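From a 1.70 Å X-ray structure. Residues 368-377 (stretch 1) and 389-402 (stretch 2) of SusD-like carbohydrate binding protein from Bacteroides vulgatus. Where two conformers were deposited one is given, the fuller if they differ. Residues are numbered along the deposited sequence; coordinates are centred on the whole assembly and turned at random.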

# COMPACT_ATOMS: atom_id res chain seq x y z
N LYS A 368 -2.35 -19.31 -11.65
CA LYS A 368 -2.05 -17.88 -11.56
C LYS A 368 -0.86 -17.63 -10.64
O LYS A 368 0.02 -16.85 -10.98
CB LYS A 368 -3.29 -17.08 -11.15
CG LYS A 368 -4.47 -17.27 -12.14
CD LYS A 368 -4.22 -16.52 -13.44
CE LYS A 368 -5.36 -16.65 -14.46
NZ LYS A 368 -5.63 -17.98 -15.07
N LEU A 369 -0.80 -18.35 -9.52
CA LEU A 369 0.35 -18.29 -8.65
C LEU A 369 1.64 -18.73 -9.37
O LEU A 369 2.67 -18.07 -9.30
CB LEU A 369 0.11 -19.18 -7.42
CG LEU A 369 1.18 -19.17 -6.33
CD1 LEU A 369 1.44 -17.72 -5.78
CD2 LEU A 369 0.80 -20.17 -5.22
N ASN A 370 1.55 -19.84 -10.09
CA ASN A 370 2.69 -20.37 -10.83
C ASN A 370 3.12 -19.47 -11.99
O ASN A 370 4.28 -19.48 -12.35
CB ASN A 370 2.42 -21.79 -11.31
CG ASN A 370 2.69 -22.84 -10.22
OD1 ASN A 370 3.36 -22.54 -9.22
ND2 ASN A 370 2.16 -24.04 -10.39
N ASP A 371 2.18 -18.76 -12.62
CA ASP A 371 2.53 -17.79 -13.69
C ASP A 371 3.49 -16.71 -13.11
O ASP A 371 4.49 -16.36 -13.75
CB ASP A 371 1.30 -17.04 -14.25
CG ASP A 371 0.40 -17.90 -15.11
OD1 ASP A 371 0.89 -18.89 -15.74
OD2 ASP A 371 -0.83 -17.55 -15.17
N LEU A 372 3.14 -16.17 -11.94
CA LEU A 372 3.97 -15.15 -11.31
C LEU A 372 5.30 -15.77 -10.91
O LEU A 372 6.36 -15.21 -11.17
CB LEU A 372 3.28 -14.56 -10.09
CG LEU A 372 4.06 -13.52 -9.29
CD1 LEU A 372 4.58 -12.34 -10.17
CD2 LEU A 372 3.15 -13.00 -8.14
N LYS A 373 5.25 -16.93 -10.27
CA LYS A 373 6.49 -17.59 -9.85
C LYS A 373 7.45 -17.83 -11.05
O LYS A 373 8.65 -17.50 -10.98
CB LYS A 373 6.19 -18.87 -9.08
CG LYS A 373 5.66 -18.67 -7.67
CD LYS A 373 5.30 -20.04 -7.03
CE LYS A 373 4.84 -19.96 -5.55
NZ LYS A 373 5.85 -19.29 -4.67
N THR A 374 6.92 -18.42 -12.12
CA THR A 374 7.67 -18.62 -13.34
C THR A 374 8.32 -17.32 -13.86
O THR A 374 9.52 -17.31 -14.26
CB THR A 374 6.79 -19.25 -14.44
OG1 THR A 374 6.37 -20.55 -14.00
CG2 THR A 374 7.60 -19.40 -15.77
N ALA A 375 7.55 -16.24 -13.88
CA ALA A 375 8.03 -14.98 -14.40
C ALA A 375 9.25 -14.50 -13.60
O ALA A 375 10.19 -13.88 -14.17
CB ALA A 375 6.92 -13.91 -14.41
N ARG A 376 9.28 -14.80 -12.30
CA ARG A 376 10.39 -14.33 -11.47
C ARG A 376 11.54 -15.34 -11.32
O ARG A 376 12.56 -15.03 -10.72
CB ARG A 376 9.87 -13.93 -10.10
CG ARG A 376 8.73 -12.91 -10.12
CD ARG A 376 9.09 -11.58 -10.77
NE ARG A 376 7.97 -10.66 -10.73
CZ ARG A 376 7.55 -9.92 -11.75
NH1 ARG A 376 8.17 -9.94 -12.94
NH2 ARG A 376 6.49 -9.14 -11.58
N GLY A 377 11.37 -16.55 -11.82
CA GLY A 377 12.41 -17.58 -11.64
C GLY A 377 12.27 -18.42 -10.37
O GLY A 377 13.16 -19.18 -10.03
N ASP A 389 -3.16 -24.33 3.24
CA ASP A 389 -1.74 -24.27 2.86
C ASP A 389 -1.54 -23.49 1.54
O ASP A 389 -0.53 -22.82 1.38
CB ASP A 389 -1.11 -25.66 2.72
CG ASP A 389 -0.85 -26.34 4.07
OD1 ASP A 389 -0.87 -25.64 5.12
OD2 ASP A 389 -0.61 -27.56 4.05
N LEU A 390 -2.50 -23.59 0.63
CA LEU A 390 -2.47 -22.80 -0.62
C LEU A 390 -2.60 -21.34 -0.30
O LEU A 390 -1.81 -20.52 -0.78
CB LEU A 390 -3.57 -23.21 -1.59
CG LEU A 390 -3.56 -22.43 -2.92
CD1 LEU A 390 -2.21 -22.54 -3.66
CD2 LEU A 390 -4.76 -22.94 -3.77
N LEU A 391 -3.56 -20.97 0.55
CA LEU A 391 -3.64 -19.59 1.02
C LEU A 391 -2.35 -19.10 1.64
O LEU A 391 -1.88 -18.00 1.33
CB LEU A 391 -4.82 -19.40 1.98
CG LEU A 391 -6.18 -19.46 1.37
CD1 LEU A 391 -7.26 -19.55 2.48
CD2 LEU A 391 -6.40 -18.25 0.45
N GLU A 392 -1.72 -19.90 2.52
CA GLU A 392 -0.48 -19.43 3.13
C GLU A 392 0.64 -19.26 2.10
O GLU A 392 1.46 -18.36 2.24
CB GLU A 392 -0.06 -20.33 4.30
CG GLU A 392 -1.01 -20.16 5.46
CD GLU A 392 -0.77 -21.12 6.60
OE1 GLU A 392 0.38 -21.61 6.75
OE2 GLU A 392 -1.75 -21.38 7.34
N THR A 393 0.66 -20.09 1.09
CA THR A 393 1.65 -20.02 0.00
C THR A 393 1.44 -18.75 -0.84
O THR A 393 2.40 -18.07 -1.23
CB THR A 393 1.62 -21.31 -0.86
OG1 THR A 393 1.85 -22.44 0.00
CG2 THR A 393 2.71 -21.28 -1.92
N ILE A 394 0.18 -18.42 -1.06
CA ILE A 394 -0.19 -17.17 -1.74
C ILE A 394 0.20 -15.94 -0.91
O ILE A 394 0.81 -15.00 -1.41
CB ILE A 394 -1.68 -17.16 -2.15
CG1 ILE A 394 -1.93 -18.27 -3.16
CG2 ILE A 394 -2.08 -15.75 -2.74
CD1 ILE A 394 -3.39 -18.48 -3.48
N TRP A 395 -0.11 -15.96 0.37
CA TRP A 395 0.27 -14.88 1.28
C TRP A 395 1.80 -14.68 1.33
O TRP A 395 2.28 -13.53 1.43
CB TRP A 395 -0.27 -15.14 2.68
CG TRP A 395 -1.79 -15.16 2.76
CD1 TRP A 395 -2.68 -14.56 1.90
CD2 TRP A 395 -2.56 -15.75 3.79
NE1 TRP A 395 -3.96 -14.77 2.35
CE2 TRP A 395 -3.92 -15.52 3.48
CE3 TRP A 395 -2.24 -16.51 4.92
CZ2 TRP A 395 -4.96 -15.99 4.30
CZ3 TRP A 395 -3.29 -16.99 5.73
CH2 TRP A 395 -4.62 -16.71 5.41
N LEU A 396 2.56 -15.78 1.28
CA LEU A 396 4.02 -15.68 1.27
C LEU A 396 4.49 -15.04 -0.02
O LEU A 396 5.36 -14.17 -0.00
CB LEU A 396 4.70 -17.04 1.47
CG LEU A 396 4.81 -17.46 2.93
CD1 LEU A 396 4.99 -18.97 3.03
CD2 LEU A 396 5.94 -16.72 3.62
N GLU A 397 3.91 -15.46 -1.14
CA GLU A 397 4.29 -14.85 -2.43
C GLU A 397 3.91 -13.35 -2.49
O GLU A 397 4.63 -12.56 -3.10
CB GLU A 397 3.72 -15.67 -3.61
CG GLU A 397 4.36 -15.37 -4.95
CD GLU A 397 5.85 -15.65 -4.99
OE1 GLU A 397 6.32 -16.70 -4.50
OE2 GLU A 397 6.55 -14.74 -5.46
N ARG A 398 2.80 -12.94 -1.85
CA ARG A 398 2.52 -11.50 -1.70
C ARG A 398 3.67 -10.76 -0.98
O ARG A 398 4.05 -9.70 -1.40
CB ARG A 398 1.22 -11.25 -0.92
CG ARG A 398 -0.02 -11.65 -1.67
CD ARG A 398 -1.30 -11.47 -0.81
NE ARG A 398 -1.49 -10.09 -0.44
CZ ARG A 398 -2.14 -9.16 -1.15
NH1 ARG A 398 -2.74 -9.45 -2.28
NH2 ARG A 398 -2.18 -7.91 -0.70
N ARG A 399 4.17 -11.31 0.14
CA ARG A 399 5.26 -10.69 0.89
C ARG A 399 6.51 -10.60 0.03
O ARG A 399 7.23 -9.60 0.10
CB ARG A 399 5.54 -11.49 2.16
CG ARG A 399 4.39 -11.32 3.20
CD ARG A 399 4.50 -12.37 4.28
NE ARG A 399 5.78 -12.30 4.98
CZ ARG A 399 6.21 -13.25 5.80
NH1 ARG A 399 5.48 -14.34 6.03
NH2 ARG A 399 7.37 -13.13 6.43
N LYS A 400 6.73 -11.63 -0.76
CA LYS A 400 7.94 -11.72 -1.59
C LYS A 400 7.87 -10.74 -2.77
O LYS A 400 8.82 -10.02 -3.03
CB LYS A 400 8.13 -13.14 -2.10
CG LYS A 400 8.50 -14.14 -1.02
CD LYS A 400 8.31 -15.57 -1.53
CE LYS A 400 9.30 -15.92 -2.69
NZ LYS A 400 8.93 -17.22 -3.35
N GLU A 401 6.75 -10.73 -3.45
CA GLU A 401 6.59 -9.92 -4.69
C GLU A 401 6.31 -8.46 -4.40
O GLU A 401 6.70 -7.60 -5.20
CB GLU A 401 5.47 -10.52 -5.56
CG GLU A 401 5.08 -9.73 -6.84
CD GLU A 401 6.17 -9.61 -7.89
OE1 GLU A 401 7.18 -10.35 -7.81
OE2 GLU A 401 6.01 -8.79 -8.82
N LEU A 402 5.56 -8.18 -3.33
CA LEU A 402 5.07 -6.83 -3.01
C LEU A 402 5.85 -6.12 -1.88
O LEU A 402 5.39 -5.10 -1.35
CB LEU A 402 3.57 -6.85 -2.67
CG LEU A 402 2.70 -7.46 -3.77
CD1 LEU A 402 1.23 -7.64 -3.27
CD2 LEU A 402 2.73 -6.65 -5.08
O HOH W 1 4.99 -18.96 -1.99

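Helices 368-376 and 389-401 run in roughly the same direction, their axes inclined at 34° and 11.3 Å apart at closest approach. The contact is apolar at one end and charged at the other. Leu-369 packs as a knob into a hole formed by Leu-390, Thr-393, Ile-394 and Glu-397, with its CD2 3.9 Å from Ile-394 CG1 and its CD1 3.8 Å from Glu-397 CB. Here the glutamate contributes the aliphatic base of its side chain, leaving its carboxylate free to serve as an acceptor farther along.

That carboxylate gathers two lysines. Lys-373 NZ donates to Glu-397 OE1 at 2.6 Å, a short salt bridge, and Lys-400 NZ, from the same helix as the glutamate, reaches the same oxygen at 2.9 Å. The two ammonium groups consequently lie close, with Lys-373 NZ 3.9 Å from Lys-400 NZ, and the shared negative charge between them offsets their repulsion. Glu-397 OE2 is satisfied elsewhere in the structure. Lys-373 also donates to a water, 2.8 Å from its NZ, which in turn donates to Thr-393 O at 2.8 Å. This backbone oxygen already accepts from Glu-397 N at 3.0 Å, so the water adds a second bond and ties the lysine to the opposing main chain. The Thr-393 hydroxyl turns back to its own helix, OG1 donating to Asp-389 O at 2.8 Å, while its CG2 lies 4.0 Å from Leu-369 CD2.

Farther along, Arg-376 meets Glu-401 in a two-pronged salt bridge: NE donates to Glu-401 OE1 at 3.0 Å and NH2 to Glu-401 OE2 at 2.8 Å. OE2 lies near the guanidinium plane, at its edge, as suits N-H donation. Both carboxylate oxygens, and Arg-376 NH1 and NH2, have further partners elsewhere in the structure. Leu-372 CD1 packs 3.9 Å from Glu-401 CD, placing an apolar methyl beside this ion pair.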